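Local coordinates for protein AbyA5 (Verrucosispora maris, PDB 4YWF) that catalyses acetate elimination in spirotetronate biosynthesis as an esterase-like lyase of the alpha/beta-hydrolase superfamily, at residues A[88-93]-A[264-269]. The protein carries 4 engineered substitutions. Numbering follows the deposited sequence.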
loop_
_atom_site.group_PDB
_atom_site.type_symbol
_atom_site.label_atom_id
_atom_site.label_comp_id
_atom_site.label_asym_id
_atom_site.label_seq_id
_atom_site.Cartn_x
_atom_site.Cartn_y
_atom_site.Cartn_z
ATOM N N PHE A 88 8.649 2.176 11.050
ATOM C CA PHE A 88 9.179 2.368 9.702
ATOM C C PHE A 88 10.679 2.182 9.714
ATOM O O PHE A 88 11.334 2.655 10.654
ATOM C CB PHE A 88 8.849 3.767 9.253
ATOM C CG PHE A 88 9.398 4.162 7.922
ATOM C CD1 PHE A 88 10.685 4.706 7.825
ATOM C CD2 PHE A 88 8.608 4.108 6.789
ATOM C CE1 PHE A 88 11.192 5.132 6.611
ATOM C CE2 PHE A 88 9.114 4.510 5.575
ATOM C CZ PHE A 88 10.414 5.026 5.480
ATOM N N PRO A 89 11.248 1.530 8.675
ATOM C CA PRO A 89 10.599 1.036 7.442
ATOM C C PRO A 89 9.979 -0.385 7.550
ATOM O O PRO A 89 9.135 -0.782 6.736
ATOM C CB PRO A 89 11.737 1.138 6.437
ATOM C CG PRO A 89 13.000 0.729 7.289
ATOM C CD PRO A 89 12.725 1.392 8.617
ATOM N N PHE A 90 10.389 -1.154 8.554
ATOM C CA PHE A 90 9.895 -2.513 8.820
ATOM C C PHE A 90 10.490 -3.018 10.152
ATOM O O PHE A 90 11.526 -2.562 10.603
ATOM C CB PHE A 90 10.211 -3.532 7.692
ATOM C CG PHE A 90 11.645 -3.940 7.623
ATOM C CD1 PHE A 90 12.568 -3.169 6.893
ATOM C CD2 PHE A 90 12.072 -5.089 8.242
ATOM C CE1 PHE A 90 13.916 -3.524 6.816
ATOM C CE2 PHE A 90 13.402 -5.452 8.164
ATOM C CZ PHE A 90 14.329 -4.659 7.471
ATOM N N VAL A 91 9.804 -3.954 10.778
ATOM C CA VAL A 91 10.119 -4.329 12.141
ATOM C C VAL A 91 11.363 -5.200 12.172
ATOM O O VAL A 91 11.368 -6.291 11.637
ATOM C CB VAL A 91 8.940 -5.040 12.822
ATOM C CG1 VAL A 91 9.351 -5.663 14.166
ATOM C CG2 VAL A 91 7.809 -4.056 13.048
ATOM N N ASP A 92 12.437 -4.674 12.767
ATOM C CA ASP A 92 13.743 -5.352 12.806
ATOM C C ASP A 92 14.379 -5.372 14.182
ATOM O O ASP A 92 15.569 -5.709 14.337
ATOM C CB ASP A 92 14.711 -4.658 11.807
ATOM C CG ASP A 92 15.143 -3.251 12.240
ATOM O OD1 ASP A 92 14.543 -2.599 13.150
ATOM O OD2 ASP A 92 16.091 -2.769 11.614
ATOM N N SER A 93 13.597 -5.026 15.204
ATOM C CA SER A 93 14.114 -4.830 16.545
ATOM C C SER A 93 12.967 -4.941 17.544
ATOM O O SER A 93 11.814 -4.860 17.123
ATOM C CB SER A 93 14.655 -3.422 16.685
ATOM O OG SER A 93 13.561 -2.482 16.672
ATOM N N LEU A 264 12.947 -4.822 0.837
ATOM C CA LEU A 264 12.540 -5.862 -0.129
ATOM C C LEU A 264 13.095 -7.212 0.240
ATOM O O LEU A 264 12.425 -8.238 0.123
ATOM C CB LEU A 264 13.027 -5.531 -1.553
ATOM C CG LEU A 264 12.106 -4.872 -2.585
ATOM C CD1 LEU A 264 12.736 -5.039 -3.978
ATOM C CD2 LEU A 264 10.680 -5.439 -2.614
ATOM N N ALA A 265 14.364 -7.219 0.627
ATOM C CA ALA A 265 14.988 -8.427 1.100
ATOM C C ALA A 265 14.248 -8.970 2.339
ATOM O O ALA A 265 13.988 -10.159 2.408
ATOM C CB ALA A 265 16.448 -8.176 1.389
ATOM N N ARG A 266 13.845 -8.111 3.283
ATOM C CA ARG A 266 13.096 -8.635 4.455
ATOM C C ARG A 266 11.778 -9.220 3.988
ATOM O O ARG A 266 11.460 -10.383 4.233
ATOM C CB ARG A 266 12.799 -7.558 5.513
ATOM C CG ARG A 266 11.826 -8.066 6.602
ATOM C CD ARG A 266 12.370 -9.279 7.399
ATOM N NE ARG A 266 13.652 -8.936 8.069
ATOM C CZ ARG A 266 13.847 -8.710 9.381
ATOM N NH1 ARG A 266 12.861 -8.812 10.286
ATOM N NH2 ARG A 266 15.072 -8.373 9.782
ATOM N N LEU A 267 10.991 -8.429 3.262
ATOM C CA LEU A 267 9.686 -8.972 2.846
ATOM C C LEU A 267 9.749 -10.261 2.053
ATOM O O LEU A 267 8.921 -11.139 2.242
ATOM C CB LEU A 267 8.827 -7.937 2.084
ATOM C CG LEU A 267 8.706 -6.538 2.633
ATOM C CD1 LEU A 267 7.874 -5.749 1.677
ATOM C CD2 LEU A 267 8.137 -6.440 4.060
ATOM N N THR A 268 10.683 -10.354 1.105
ATOM C CA THR A 268 10.875 -11.592 0.348
ATOM C C THR A 268 11.609 -12.679 1.120
ATOM O O THR A 268 11.689 -13.827 0.650
ATOM C CB THR A 268 11.655 -11.336 -0.952
ATOM O OG1 THR A 268 12.958 -10.750 -0.673
ATOM C CG2 THR A 268 10.810 -10.379 -1.845
ATOM N N GLN A 269 12.174 -12.325 2.281
ATOM C CA GLN A 269 12.936 -13.253 3.084
ATOM C C GLN A 269 14.155 -13.744 2.298
ATOM O O GLN A 269 14.417 -14.916 2.207
ATOM C CB GLN A 269 12.059 -14.414 3.547
ATOM C CG GLN A 269 11.033 -13.920 4.567
ATOM C CD GLN A 269 9.970 -14.928 4.866
ATOM O OE1 GLN A 269 10.219 -16.122 4.853
ATOM N NE2 GLN A 269 8.742 -14.444 5.126
#
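Phe-90, in the loop joining helices 76-87 and 94-111, packs against Arg-266 near the C-terminal end of helix 258-268. The Phe-90 ring, swung between its backbone N and carbonyl carbon (chi1 73°), offers one face to the arginine's aliphatic root: CB of Arg-266 lies 3.8 Å from the ring centroid, a CH-pi contact, and CG of Arg-266 comes within 3.4 Å of Phe-90 CD2. Bends at chi2 and chi3 then fold the arginine chain around the rim, bringing CZ to the ring edge, so that CE2 of Phe-90 sits over the guanidinium face; the two planes are 69° apart. Met-20 and Thr-263 also touch Phe-90. At Val-91 the carbonyl O lies 3.2 Å from NH1 of Arg-266, at too poor an angle for a hydrogen bond. Asp-92 brings only its CB near NH2 of Arg-266, 4.2 Å away; its carboxylate turns off to the backbone N of Met-20 and a salt bridge with Arg-96. An alanine here keeps CB over the ring but lacks the guanidinium, and would probably leave Phe-90 CE2 less covered. The contact joins the N-terminal helices to the helical insertion between strands 233-239 and 296-301 chiefly through carbon packing, electrostatic attraction probably being secondary.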